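Local coordinates for protein neutral ceramidase (PDB 2ZWS) that hydrolyses the N-acyl bond of ceramides to give sphingosine and free fatty acid, as a secreted zinc-dependent amidase, and also catalyses the reverse synthesis, at residues 201-206 / 218-223; 38-43 / 213-218; 240-245 / 437-442. All coordinates share one frame; numbering follows the deposited sequence.

Contact 1 of 3, residues 201-206 / 218-223. With ZN (zinc ion), chain B.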
ATOM      1  N   PHE A 201      -8.739  -8.481  -3.500  1.00 12.14           N
ATOM      2  CA  PHE A 201      -9.249  -8.340  -4.869  1.00 11.89           C
ATOM      3  C   PHE A 201      -8.184  -7.609  -5.695  1.00 12.16           C
ATOM      4  O   PHE A 201      -7.660  -6.598  -5.228  1.00 13.50           O
ATOM      5  CB  PHE A 201     -10.565  -7.550  -4.901  1.00 12.71           C
ATOM      6  CG  PHE A 201     -11.040  -7.245  -6.286  1.00 12.49           C
ATOM      7  CD1 PHE A 201     -10.910  -5.962  -6.801  1.00 13.11           C
ATOM      8  CD2 PHE A 201     -11.657  -8.231  -7.073  1.00 13.42           C
ATOM      9  CE1 PHE A 201     -11.325  -5.660  -8.101  1.00 14.24           C
ATOM     10  CE2 PHE A 201     -12.072  -7.943  -8.399  1.00 14.15           C
ATOM     11  CZ  PHE A 201     -11.922  -6.652  -8.905  1.00 13.11           C
ATOM     12  N   PRO A 202      -7.839  -8.115  -6.895  1.00 12.40           N
ATOM     13  CA  PRO A 202      -6.743  -7.453  -7.629  1.00 12.41           C
ATOM     14  C   PRO A 202      -7.195  -6.327  -8.542  1.00 13.48           C
ATOM     15  O   PRO A 202      -8.003  -6.542  -9.454  1.00 13.50           O
ATOM     16  CB  PRO A 202      -6.137  -8.595  -8.463  1.00 14.05           C
ATOM     17  CG  PRO A 202      -7.359  -9.513  -8.749  1.00 12.47           C
ATOM     18  CD  PRO A 202      -8.353  -9.316  -7.595  1.00 11.45           C
ATOM     19  N   VAL A 203      -6.640  -5.139  -8.322  1.00 12.95           N
ATOM     20  CA  VAL A 203      -6.824  -4.003  -9.228  1.00 12.95           C
ATOM     21  C   VAL A 203      -5.794  -2.945  -8.849  1.00 13.41           C
ATOM     22  O   VAL A 203      -5.685  -2.623  -7.667  1.00 13.39           O
ATOM     23  CB  VAL A 203      -8.287  -3.429  -9.192  1.00 13.77           C
ATOM     24  CG1 VAL A 203      -8.696  -2.905  -7.771  1.00 13.45           C
ATOM     25  CG2 VAL A 203      -8.472  -2.359 -10.290  1.00 14.58           C
ATOM     26  N   HIS A 204      -5.031  -2.450  -9.825  1.00 13.18           N
ATOM     27  CA  HIS A 204      -4.088  -1.362  -9.525  1.00 13.43           C
ATOM     28  C   HIS A 204      -4.779  -0.191  -8.829  1.00 13.15           C
ATOM     29  O   HIS A 204      -5.854   0.249  -9.239  1.00 14.26           O
ATOM     30  CB  HIS A 204      -3.349  -0.861 -10.771  1.00 13.61           C
ATOM     31  CG  HIS A 204      -2.031  -1.524 -10.989  1.00 14.40           C
ATOM     32  ND1 HIS A 204      -1.917  -2.836 -11.414  1.00 14.33           N
ATOM     33  CD2 HIS A 204      -0.765  -1.059 -10.836  1.00 13.00           C
ATOM     34  CE1 HIS A 204      -0.630  -3.150 -11.485  1.00 13.43           C
ATOM     35  NE2 HIS A 204       0.084  -2.091 -11.129  1.00 16.74           N
ATOM     36  N   SER A 205      -4.117   0.315  -7.795  1.00 13.75           N
ATOM     37  CA  SER A 205      -4.607   1.466  -7.065  1.00 14.01           C
ATOM     38  C   SER A 205      -4.022   2.747  -7.672  1.00 14.26           C
ATOM     39  O   SER A 205      -3.210   3.471  -7.051  1.00 14.10           O
ATOM     40  CB  SER A 205      -4.271   1.320  -5.571  1.00 14.60           C
ATOM     41  OG  SER A 205      -5.068   0.271  -5.029  1.00 18.16           O
ATOM     42  N   THR A 206      -4.489   3.032  -8.883  1.00 14.28           N
ATOM     43  CA  THR A 206      -3.905   4.076  -9.733  1.00 13.72           C
ATOM     44  C   THR A 206      -4.999   5.012 -10.230  1.00 14.21           C
ATOM     45  O   THR A 206      -4.853   5.660 -11.262  1.00 15.64           O
ATOM     46  CB  THR A 206      -3.220   3.452 -10.970  1.00 13.43           C
ATOM     47  OG1 THR A 206      -4.134   2.535 -11.599  1.00 14.25           O
ATOM     48  CG2 THR A 206      -1.952   2.698 -10.596  1.00 15.42           C
ATOM     49  N   ASP A 218      -5.797   6.143  -2.454  1.00 11.12           N
ATOM     50  CA  ASP A 218      -6.366   5.732  -3.752  1.00 11.82           C
ATOM     51  C   ASP A 218      -7.600   4.866  -3.597  1.00 10.64           C
ATOM     52  O   ASP A 218      -8.277   4.963  -2.578  1.00 12.16           O
ATOM     53  CB  ASP A 218      -5.277   5.087  -4.619  1.00 12.17           C
ATOM     54  CG  ASP A 218      -5.547   5.216  -6.117  1.00 14.52           C
ATOM     55  OD1 ASP A 218      -6.319   4.394  -6.678  1.00 15.12           O
ATOM     56  OD2 ASP A 218      -4.972   6.138  -6.743  1.00 13.91           O
ATOM     57  N   ASN A 219      -7.935   4.041  -4.595  1.00 10.78           N
ATOM     58  CA  ASN A 219      -9.255   3.441  -4.561  1.00 11.52           C
ATOM     59  C   ASN A 219      -9.444   2.436  -3.416  1.00 11.45           C
ATOM     60  O   ASN A 219     -10.515   2.378  -2.792  1.00 13.15           O
ATOM     61  CB  ASN A 219      -9.683   2.893  -5.933  1.00 11.87           C
ATOM     62  CG  ASN A 219      -8.748   1.836  -6.499  1.00 13.40           C
ATOM     63  OD1 ASN A 219      -8.487   0.818  -5.857  1.00 16.94           O
ATOM     64  ND2 ASN A 219      -8.308   2.031  -7.760  1.00 13.67           N
ATOM     65  N   LYS A 220      -8.415   1.642  -3.111  1.00 12.24           N
ATOM     66  CA  LYS A 220      -8.534   0.705  -1.977  1.00 11.39           C
ATOM     67  C   LYS A 220      -8.610   1.437  -0.662  1.00 11.58           C
ATOM     68  O   LYS A 220      -9.362   1.059   0.229  1.00 11.61           O
ATOM     69  CB  LYS A 220      -7.381  -0.306  -1.997  1.00 11.53           C
ATOM     70  CG  LYS A 220      -7.563  -1.343  -3.173  1.00 11.53           C
ATOM     71  CD  LYS A 220      -6.572  -2.485  -3.037  1.00 12.88           C
ATOM     72  CE  LYS A 220      -6.858  -3.587  -4.096  1.00 13.95           C
ATOM     73  NZ  LYS A 220      -8.174  -4.259  -3.835  1.00 14.37           N
ATOM     74  N   GLY A 221      -7.894   2.549  -0.573  1.00 11.73           N
ATOM     75  CA  GLY A 221      -7.966   3.385   0.620  1.00 11.39           C
ATOM     76  C   GLY A 221      -9.343   4.006   0.789  1.00 11.89           C
ATOM     77  O   GLY A 221      -9.803   4.172   1.944  1.00 12.18           O
ATOM     78  N   TYR A 222      -9.992   4.394  -0.311  1.00 12.36           N
ATOM     79  CA  TYR A 222     -11.354   4.918  -0.205  1.00 12.87           C
ATOM     80  C   TYR A 222     -12.317   3.816   0.259  1.00 12.75           C
ATOM     81  O   TYR A 222     -13.175   4.042   1.106  1.00 12.95           O
ATOM     82  CB  TYR A 222     -11.884   5.511  -1.523  1.00 13.50           C
ATOM     83  CG  TYR A 222     -13.268   6.061  -1.249  1.00 14.81           C
ATOM     84  CD1 TYR A 222     -14.406   5.328  -1.588  1.00 16.89           C
ATOM     85  CD2 TYR A 222     -13.436   7.270  -0.558  1.00 15.76           C
ATOM     86  CE1 TYR A 222     -15.676   5.790  -1.286  1.00 17.52           C
ATOM     87  CE2 TYR A 222     -14.709   7.755  -0.243  1.00 16.49           C
ATOM     88  CZ  TYR A 222     -15.823   6.999  -0.608  1.00 16.48           C
ATOM     89  OH  TYR A 222     -17.082   7.442  -0.317  1.00 18.62           O
ATOM     90  N   ALA A 223     -12.153   2.609  -0.274  1.00 11.78           N
ATOM     91  CA  ALA A 223     -12.993   1.495   0.200  1.00 11.92           C
ATOM     92  C   ALA A 223     -12.884   1.294   1.718  1.00 11.56           C
ATOM     93  O   ALA A 223     -13.909   1.124   2.395  1.00 11.83           O
ATOM     94  CB  ALA A 223     -12.615   0.230  -0.549  1.00 12.02           C
TER
HETATM   95 ZN    ZN B 647       2.089  -2.049 -10.469  1.00 14.79          ZN
HETATM   96  O   HOH W   1       2.721  -0.054 -10.779  1.00 20.14           O

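Contact 2 of 3, residues 38-43 / 213-218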
ATOM      1  N   MET A  38      -6.083  12.186   1.716  1.00 10.98           N
ATOM      2  CA  MET A  38      -6.350  11.334   2.864  0.50 11.24           C
ATOM      3  C   MET A  38      -5.025  10.735   3.328  1.00 11.19           C
ATOM      4  O   MET A  38      -4.086  10.583   2.530  1.00 11.98           O
ATOM      5  CB  MET A  38      -7.388  10.232   2.544  0.50 11.73           C
ATOM      6  CG  MET A  38      -8.824  10.733   2.235  0.50 12.16           C
ATOM      7  SD  MET A  38     -10.194   9.542   2.504  0.50 11.49           S
ATOM      8  CE  MET A  38      -9.640   8.157   1.504  0.50 12.25           C
ATOM      9  N   ARG A  39      -4.946  10.418   4.624  1.00 12.06           N
ATOM     10  CA  ARG A  39      -3.715   9.859   5.163  1.00 11.67           C
ATOM     11  C   ARG A  39      -3.549   8.389   4.767  1.00 11.60           C
ATOM     12  O   ARG A  39      -4.492   7.737   4.294  1.00 11.45           O
ATOM     13  CB  ARG A  39      -3.662  10.011   6.686  1.00 11.79           C
ATOM     14  CG  ARG A  39      -3.341  11.467   7.087  1.00 13.03           C
ATOM     15  CD  ARG A  39      -2.975  11.624   8.604  1.00 13.68           C
ATOM     16  NE  ARG A  39      -2.539  13.016   8.795  1.00 13.58           N
ATOM     17  CZ  ARG A  39      -1.289  13.421   9.029  1.00 13.68           C
ATOM     18  NH1 ARG A  39      -0.306  12.559   9.276  1.00 14.28           N
ATOM     19  NH2 ARG A  39      -1.036  14.727   9.066  1.00 14.43           N
ATOM     20  N   GLN A  40      -2.331   7.893   4.975  1.00 10.31           N
ATOM     21  CA  GLN A  40      -1.968   6.502   4.762  1.00 10.40           C
ATOM     22  C   GLN A  40      -1.920   5.776   6.101  1.00 10.54           C
ATOM     23  O   GLN A  40      -1.363   6.311   7.086  1.00 10.97           O
ATOM     24  CB  GLN A  40      -0.571   6.452   4.133  1.00 10.72           C
ATOM     25  CG  GLN A  40      -0.497   7.166   2.771  1.00 11.92           C
ATOM     26  CD  GLN A  40       0.925   7.268   2.288  1.00 11.75           C
ATOM     27  OE1 GLN A  40       1.386   6.422   1.522  1.00 15.30           O
ATOM     28  NE2 GLN A  40       1.636   8.231   2.770  1.00 11.16           N
ATOM     29  N   TRP A  41      -2.455   4.550   6.133  1.00 10.48           N
ATOM     30  CA  TRP A  41      -2.568   3.785   7.391  1.00 10.24           C
ATOM     31  C   TRP A  41      -2.012   2.382   7.226  1.00  9.88           C
ATOM     32  O   TRP A  41      -2.014   1.794   6.098  1.00 10.71           O
ATOM     33  CB  TRP A  41      -4.049   3.669   7.829  1.00 11.03           C
ATOM     34  CG  TRP A  41      -4.649   5.048   7.989  1.00 10.50           C
ATOM     35  CD1 TRP A  41      -5.294   5.791   7.035  1.00 13.18           C
ATOM     36  CD2 TRP A  41      -4.618   5.852   9.181  1.00 12.24           C
ATOM     37  NE1 TRP A  41      -5.661   7.019   7.558  1.00 13.53           N
ATOM     38  CE2 TRP A  41      -5.251   7.083   8.872  1.00 12.49           C
ATOM     39  CE3 TRP A  41      -4.108   5.656  10.465  1.00 13.26           C
ATOM     40  CZ2 TRP A  41      -5.391   8.101   9.809  1.00 13.71           C
ATOM     41  CZ3 TRP A  41      -4.246   6.667  11.398  1.00 13.31           C
ATOM     42  CH2 TRP A  41      -4.873   7.881  11.067  1.00 12.51           C
ATOM     43  N   ALA A  42      -1.475   1.870   8.336  1.00 10.17           N
ATOM     44  CA  ALA A  42      -1.226   0.448   8.501  1.00  9.97           C
ATOM     45  C   ALA A  42      -2.394  -0.117   9.309  1.00 10.29           C
ATOM     46  O   ALA A  42      -2.758   0.431  10.351  1.00 10.38           O
ATOM     47  CB  ALA A  42       0.066   0.215   9.265  1.00 10.63           C
ATOM     48  N   ARG A  43      -2.962  -1.203   8.815  1.00  9.85           N
ATOM     49  CA  ARG A  43      -4.113  -1.857   9.471  1.00  9.46           C
ATOM     50  C   ARG A  43      -3.660  -3.262   9.819  1.00  9.83           C
ATOM     51  O   ARG A  43      -3.331  -4.057   8.923  1.00  9.44           O
ATOM     52  CB  ARG A  43      -5.303  -1.890   8.495  1.00 11.19           C
ATOM     53  CG  ARG A  43      -5.981  -0.526   8.317  1.00 10.50           C
ATOM     54  CD  ARG A  43      -7.077  -0.544   7.240  1.00 11.23           C
ATOM     55  NE  ARG A  43      -7.802   0.727   7.163  1.00 12.11           N
ATOM     56  CZ  ARG A  43      -7.431   1.753   6.395  1.00 12.57           C
ATOM     57  NH1 ARG A  43      -6.350   1.638   5.630  1.00 12.84           N
ATOM     58  NH2 ARG A  43      -8.137   2.894   6.380  1.00 12.93           N
ATOM     59  N   HIS A 213      -0.788  15.536  -6.943  1.00 13.23           N
ATOM     60  CA  HIS A 213       0.307  15.750  -6.006  1.00 13.26           C
ATOM     61  C   HIS A 213      -0.115  15.582  -4.557  1.00 13.39           C
ATOM     62  O   HIS A 213       0.719  15.705  -3.651  1.00 14.29           O
ATOM     63  CB  HIS A 213       0.915  17.128  -6.244  1.00 13.99           C
ATOM     64  CG  HIS A 213       1.603  17.259  -7.571  1.00 16.55           C
ATOM     65  ND1 HIS A 213       0.967  17.735  -8.697  1.00 22.44           N
ATOM     66  CD2 HIS A 213       2.879  17.010  -7.939  1.00 19.05           C
ATOM     67  CE1 HIS A 213       1.819  17.746  -9.712  1.00 18.67           C
ATOM     68  NE2 HIS A 213       2.985  17.309  -9.279  1.00 21.26           N
ATOM     69  N   LEU A 214      -1.397  15.277  -4.325  1.00 13.11           N
ATOM     70  CA  LEU A 214      -1.865  15.086  -2.952  1.00 12.83           C
ATOM     71  C   LEU A 214      -1.699  13.637  -2.515  1.00 12.34           C
ATOM     72  O   LEU A 214      -1.996  12.715  -3.280  1.00 12.05           O
ATOM     73  CB  LEU A 214      -3.343  15.438  -2.834  1.00 11.72           C
ATOM     74  CG  LEU A 214      -3.721  16.883  -3.190  1.00 12.83           C
ATOM     75  CD1 LEU A 214      -5.210  17.085  -2.909  1.00 15.33           C
ATOM     76  CD2 LEU A 214      -2.876  17.926  -2.447  1.00 13.95           C
ATOM     77  N   ILE A 215      -1.231  13.441  -1.285  1.00 12.01           N
ATOM     78  CA  ILE A 215      -1.138  12.093  -0.728  1.00 11.61           C
ATOM     79  C   ILE A 215      -2.508  11.476  -0.677  1.00 11.21           C
ATOM     80  O   ILE A 215      -3.482  12.100  -0.243  1.00 10.79           O
ATOM     81  CB  ILE A 215      -0.487  12.109   0.670  1.00 10.96           C
ATOM     82  CG1 ILE A 215       0.993  12.443   0.509  1.00 12.14           C
ATOM     83  CG2 ILE A 215      -0.691  10.768   1.376  1.00 12.64           C
ATOM     84  CD1 ILE A 215       1.790  12.521   1.824  1.00 12.87           C
ATOM     85  N   SER A 216      -2.589  10.227  -1.140  1.00 10.51           N
ATOM     86  CA  SER A 216      -3.869   9.535  -1.123  1.00 10.52           C
ATOM     87  C   SER A 216      -3.644   8.025  -1.107  1.00 11.02           C
ATOM     88  O   SER A 216      -2.718   7.526  -1.744  1.00 11.89           O
ATOM     89  CB  SER A 216      -4.679   9.888  -2.378  1.00 11.70           C
ATOM     90  OG  SER A 216      -5.831   9.064  -2.493  1.00 13.22           O
ATOM     91  N   PRO A 217      -4.498   7.303  -0.380  1.00 11.41           N
ATOM     92  CA  PRO A 217      -4.481   5.846  -0.404  1.00 10.75           C
ATOM     93  C   PRO A 217      -5.308   5.266  -1.570  1.00 11.45           C
ATOM     94  O   PRO A 217      -5.476   4.036  -1.646  1.00 11.43           O
ATOM     95  CB  PRO A 217      -5.112   5.492   0.940  1.00 11.76           C
ATOM     96  CG  PRO A 217      -6.173   6.576   1.131  1.00 11.98           C
ATOM     97  CD  PRO A 217      -5.509   7.820   0.563  1.00 11.50           C
ATOM     98  N   ASP A 218      -5.797   6.143  -2.454  1.00 11.12           N
ATOM     99  CA  ASP A 218      -6.366   5.732  -3.752  1.00 11.82           C
ATOM    100  C   ASP A 218      -7.600   4.866  -3.597  1.00 10.64           C
ATOM    101  O   ASP A 218      -8.277   4.963  -2.578  1.00 12.16           O
ATOM    102  CB  ASP A 218      -5.277   5.087  -4.619  1.00 12.17           C
ATOM    103  CG  ASP A 218      -5.547   5.216  -6.117  1.00 14.52           C
ATOM    104  OD1 ASP A 218      -6.319   4.394  -6.678  1.00 15.12           O
ATOM    105  OD2 ASP A 218      -4.972   6.138  -6.743  1.00 13.91           O
TER

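Contact 3 of 3, residues 240-245 / 437-442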
ATOM      1  N   ALA A 240      -9.497  -3.661   5.834  1.00 10.95           N
ATOM      2  CA  ALA A 240      -8.356  -3.644   4.893  1.00 10.49           C
ATOM      3  C   ALA A 240      -8.824  -4.111   3.502  1.00 11.20           C
ATOM      4  O   ALA A 240      -9.509  -5.107   3.376  1.00 12.26           O
ATOM      5  CB  ALA A 240      -7.212  -4.545   5.392  1.00 12.26           C
ATOM      6  N   PHE A 241      -8.416  -3.382   2.463  1.00 11.44           N
ATOM      7  CA  PHE A 241      -8.579  -3.826   1.098  1.00 11.09           C
ATOM      8  C   PHE A 241      -7.198  -4.143   0.555  1.00 11.00           C
ATOM      9  O   PHE A 241      -6.381  -3.224   0.307  1.00 11.89           O
ATOM     10  CB  PHE A 241      -9.324  -2.768   0.275  1.00 11.69           C
ATOM     11  CG  PHE A 241     -10.783  -2.778   0.558  1.00 10.98           C
ATOM     12  CD1 PHE A 241     -11.250  -2.184   1.725  1.00 11.26           C
ATOM     13  CD2 PHE A 241     -11.685  -3.431  -0.291  1.00 11.87           C
ATOM     14  CE1 PHE A 241     -12.620  -2.224   2.059  1.00 13.16           C
ATOM     15  CE2 PHE A 241     -13.057  -3.461   0.035  1.00 12.88           C
ATOM     16  CZ  PHE A 241     -13.507  -2.884   1.215  1.00 12.48           C
ATOM     17  N   ALA A 242      -6.944  -5.445   0.416  1.00 10.73           N
ATOM     18  CA  ALA A 242      -5.655  -5.998  -0.004  1.00 11.38           C
ATOM     19  C   ALA A 242      -5.675  -6.449  -1.473  1.00 11.44           C
ATOM     20  O   ALA A 242      -6.750  -6.604  -2.091  1.00 12.51           O
ATOM     21  CB  ALA A 242      -5.274  -7.184   0.873  1.00 11.93           C
ATOM     22  N   GLN A 243      -4.482  -6.616  -2.027  1.00 12.78           N
ATOM     23  CA  GLN A 243      -4.296  -7.093  -3.411  1.00 12.87           C
ATOM     24  C   GLN A 243      -4.180  -8.608  -3.517  1.00 13.62           C
ATOM     25  O   GLN A 243      -3.848  -9.277  -2.541  1.00 14.60           O
ATOM     26  CB  GLN A 243      -3.006  -6.506  -4.016  1.00 12.49           C
ATOM     27  CG  GLN A 243      -3.062  -4.998  -4.177  1.00 12.36           C
ATOM     28  CD  GLN A 243      -3.906  -4.549  -5.347  1.00 11.34           C
ATOM     29  OE1 GLN A 243      -4.517  -5.369  -6.080  1.00 12.56           O
ATOM     30  NE2 GLN A 243      -3.913  -3.235  -5.571  1.00 11.59           N
ATOM     31  N   THR A 244      -4.448  -9.146  -4.711  1.00 14.07           N
ATOM     32  CA  THR A 244      -4.016 -10.517  -5.043  1.00 13.86           C
ATOM     33  C   THR A 244      -2.976 -10.488  -6.175  1.00 14.27           C
ATOM     34  O   THR A 244      -1.843 -10.060  -5.959  1.00 14.79           O
ATOM     35  CB  THR A 244      -5.193 -11.497  -5.312  1.00 14.48           C
ATOM     36  OG1 THR A 244      -5.951 -11.067  -6.446  1.00 14.89           O
ATOM     37  CG2 THR A 244      -6.096 -11.571  -4.106  1.00 14.11           C
ATOM     38  N   ASN A 245      -3.370 -10.924  -7.370  1.00 13.45           N
ATOM     39  CA  ASN A 245      -2.489 -10.950  -8.514  1.00 12.97           C
ATOM     40  C   ASN A 245      -2.972  -9.838  -9.460  1.00 12.83           C
ATOM     41  O   ASN A 245      -3.813 -10.061 -10.339  1.00 13.68           O
ATOM     42  CB  ASN A 245      -2.476 -12.347  -9.199  1.00 13.86           C
ATOM     43  CG  ASN A 245      -3.808 -13.110  -9.064  1.00 14.26           C
ATOM     44  OD1 ASN A 245      -3.849 -14.209  -8.487  1.00 14.71           O
ATOM     45  ND2 ASN A 245      -4.887 -12.544  -9.608  1.00 14.13           N
ATOM     46  N   VAL A 437      -5.524 -18.024  -0.766  1.00 14.94           N
ATOM     47  CA  VAL A 437      -5.569 -16.611  -1.135  1.00 15.41           C
ATOM     48  C   VAL A 437      -4.142 -16.151  -1.457  1.00 14.27           C
ATOM     49  O   VAL A 437      -3.233 -16.352  -0.651  1.00 14.63           O
ATOM     50  CB  VAL A 437      -6.121 -15.748   0.007  1.00 15.66           C
ATOM     51  CG1 VAL A 437      -6.040 -14.277  -0.378  1.00 17.42           C
ATOM     52  CG2 VAL A 437      -7.565 -16.121   0.285  1.00 18.48           C
ATOM     53  N   PHE A 438      -3.956 -15.560  -2.633  1.00 14.57           N
ATOM     54  CA  PHE A 438      -2.639 -15.128  -3.055  1.00 13.19           C
ATOM     55  C   PHE A 438      -2.515 -13.628  -2.819  1.00 13.37           C
ATOM     56  O   PHE A 438      -3.191 -12.871  -3.479  1.00 15.10           O
ATOM     57  CB  PHE A 438      -2.469 -15.454  -4.540  1.00 13.91           C
ATOM     58  CG  PHE A 438      -1.105 -15.158  -5.068  1.00 13.31           C
ATOM     59  CD1 PHE A 438      -0.135 -16.144  -5.136  1.00 17.28           C
ATOM     60  CD2 PHE A 438      -0.780 -13.867  -5.492  1.00 13.63           C
ATOM     61  CE1 PHE A 438       1.152 -15.860  -5.624  1.00 17.07           C
ATOM     62  CE2 PHE A 438       0.496 -13.577  -5.996  1.00 15.22           C
ATOM     63  CZ  PHE A 438       1.466 -14.577  -6.048  1.00 15.48           C
ATOM     64  N   ASN A 439      -1.697 -13.206  -1.862  1.00 12.95           N
ATOM     65  CA  ASN A 439      -1.507 -11.779  -1.598  1.00 12.57           C
ATOM     66  C   ASN A 439      -0.158 -11.324  -2.140  1.00 12.50           C
ATOM     67  O   ASN A 439       0.864 -11.594  -1.526  1.00 12.46           O
ATOM     68  CB  ASN A 439      -1.618 -11.543  -0.074  1.00 11.44           C
ATOM     69  CG  ASN A 439      -1.829 -10.072   0.301  1.00 11.92           C
ATOM     70  OD1 ASN A 439      -1.343  -9.133  -0.377  1.00 15.49           O
ATOM     71  ND2 ASN A 439      -2.538  -9.867   1.390  1.00 10.26           N
ATOM     72  N   GLY A 440      -0.150 -10.681  -3.313  1.00 12.77           N
ATOM     73  CA  GLY A 440       1.052 -10.048  -3.894  1.00 13.24           C
ATOM     74  C   GLY A 440       1.420  -8.806  -3.088  1.00 12.57           C
ATOM     75  O   GLY A 440       0.702  -8.431  -2.143  1.00 13.23           O
ATOM     76  N   TYR A 441       2.521  -8.157  -3.457  1.00 12.44           N
ATOM     77  CA  TYR A 441       2.976  -6.928  -2.784  1.00 11.66           C
ATOM     78  C   TYR A 441       3.243  -7.156  -1.292  1.00 11.62           C
ATOM     79  O   TYR A 441       3.010  -6.260  -0.478  1.00 12.36           O
ATOM     80  CB  TYR A 441       1.964  -5.783  -2.930  1.00 13.38           C
ATOM     81  CG  TYR A 441       1.500  -5.562  -4.351  1.00 13.26           C
ATOM     82  CD1 TYR A 441       2.206  -4.717  -5.205  1.00 13.11           C
ATOM     83  CD2 TYR A 441       0.372  -6.223  -4.850  1.00 15.04           C
ATOM     84  CE1 TYR A 441       1.782  -4.514  -6.544  1.00 14.13           C
ATOM     85  CE2 TYR A 441      -0.060  -6.045  -6.166  1.00 13.59           C
ATOM     86  CZ  TYR A 441       0.656  -5.200  -7.011  1.00 14.38           C
ATOM     87  OH  TYR A 441       0.206  -5.061  -8.291  1.00 14.79           O
ATOM     88  N   ALA A 442       3.750  -8.336  -0.937  1.00 10.65           N
ATOM     89  CA  ALA A 442       3.996  -8.647   0.492  1.00 10.62           C
ATOM     90  C   ALA A 442       5.482  -8.826   0.824  1.00 10.15           C
ATOM     91  O   ALA A 442       6.212  -9.535   0.095  1.00 11.47           O
ATOM     92  CB  ALA A 442       3.226  -9.904   0.918  1.00 11.68           C
TER

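Contact 1 of 3, residues 201-206 / 218-223
Lys220 NZ is gripped by several acceptors: the backbone oxygen of Phe201, 2.8 Å away, the side-chain oxygen of Gln276 and, more weakly, the backbone oxygen of Ala242. It approaches Phe201 O at a C=O...N angle of 144°, lying near the rim of the Phe201 ring. Most of the lysine chain runs extended from the helix, and only chi4, at -67°, bends NZ aside to this carbonyl. A long, flexible amine suits the place: its methylenes pass Ser205, whose OG lies 3.5 Å from Lys220 CG and finds its polar partner in Thr96, while the amine at their end meets the buried oxygens.

One residue earlier, Asn219 ND2 gives a weak but fairly straight hydrogen bond to His204 O, 3.4 Å long with an N-H...O angle of 161°. ND2 also bonds to Ser207 OG and OD1 receives Gln276 NE2, so both ends of the amide are held and its flip is settled. Asp218 closes the row. Its OD1 takes the backbone N of Asn219 at 2.7 Å and that of Ser207, and OD2 takes Met208 N; these donors hold the carboxylate beside Ser205 O, although the two are acceptors and would be expected to repel.

His204 turns away from the helix. NE2 coordinates the zinc ion at 2.1 Å, alongside His97, Glu411, Tyr448 and a water, while ND1 bonds to Leu249 O and fixes the ring. Lys220 and Asn219 thus donate to the loop's own carbonyls, Phe201 O and His204 O, consistent with a second shell that steadies the loop carrying a zinc ligand.

Contact 2 of 3, residues 38-43 / 213-218
Met38 N donates to Ile215 O at 3.3 Å, with an N-H...O angle of 148°, and this is the single hydrogen bond between the two segments. Beside it the packing is apolar. Met38 CB rests on Pro217 CD at 3.6 Å, and the methionine chain crosses the proline ring at about a right angle. The rigid, compact proline also meets Arg39 O through CG. Next to it Ile215 points toward the other segment, and its CG2 lies 3.9 Å from Gln40 CG; with CG2 anti to the backbone N, this beta-branched residue presents a methyl close to its own backbone, where a long side chain can lie across it.

A second shell sets these groups in place. Pro102 backs both Gln40 and Ile215, and Tyr225 of helix 218-231 packs on Met38. Ser216 points away from the other segment, and its OG accepts from Asp218 N at 2.9 Å. This bond closes a turn around Pro217, just ahead of the helix. Arg39 likewise points away, forming salt bridges with Asp13 and with Asp579, a magnesium ligand, and His37, the residue before Met38, binds the same ion.

With Ser216 OG accepting from the backbone N two residues on, the chain makes an ST turn between strand 214-215 and helix 218-231. Strand 214-215, with strand 32-36, edges a sheet whose other strands come from the C-terminal region, while 38-43 leads into strand 41-49 of the large N-terminal sheet; the contact joins the two beside the magnesium site.

Contact 3 of 3, residues 240-245 / 437-442
Thr244 and Asn439 bring together the ends of two strands from different sheets: strand 238-242 belongs to the large mixed sheet, strand 435-439 is an outermost strand of a four-stranded one, and the touching parts, 242-245 and 438-441, run 104° apart. They therefore meet at a crossing and do not pair as neighbours in one sheet.

The tight part is mostly at the backbone. Thr244 CA lies only 2.9 Å from Phe438 O, a very close CA-H...O contact, and Thr244 CG2 stands 3.2 Å from the same oxygen. That carbonyl is buried with no conventional hydrogen-bonding partner in the model, so the polarised CA-H may partly compensate. Thr244 OG1 takes the position between the backbone N and the carbonyl carbon (chi1 62°), which leaves CG2 as the branch beside Phe438 O. A second CA-H...O contact runs from Asn439 CA to Gln243 O, 3.6 Å long. Gly440 N then donates to Thr244 O at 3.2 Å, a bent bond with an N-H...O angle of 141°; glycine suits the spot because it has no side chain to crowd this carbonyl. Side chains pack closely too: Gln243 crosses Tyr441 obliquely, CB lying 3.5 Å from Tyr441 CD2. The glutamine amide is fixed elsewhere, NE2 bonding to Thr96 O and Val203 O.

The looser side is still buried. The Phe438 ring meets Thr244 O in plane at its edge, CD2 being 4.0 Å away, and its other neighbour across the contact, Asn245, is more distant; Asn245 spends its polar end on Asp179 and Arg421. Beyond the glutamine, Tyr441 OH forms a hydrogen bond with OE1 of Glu411, an oxygen that also binds the zinc ion.

Overall arrangement
All three contacts are buried, with centres 9 to 10 Å from the centre of the chain. Contact 1 lies about 11 Å from each of the others, centre to centre, while contacts 2 and 3 are about 18 Å apart. Contact 2 shares Asp218 with contact 1, and their segments alternate along the chain; contact 3 opens after both have closed. Helix 218-231 links strand 214-215 of contact 2 to strand 238-242 of contact 3. Contacts 2 and 3 reach the same nine-stranded sheet. Neighbouring contacts touch, so the three run side by side from near the magnesium ion to the zinc centre.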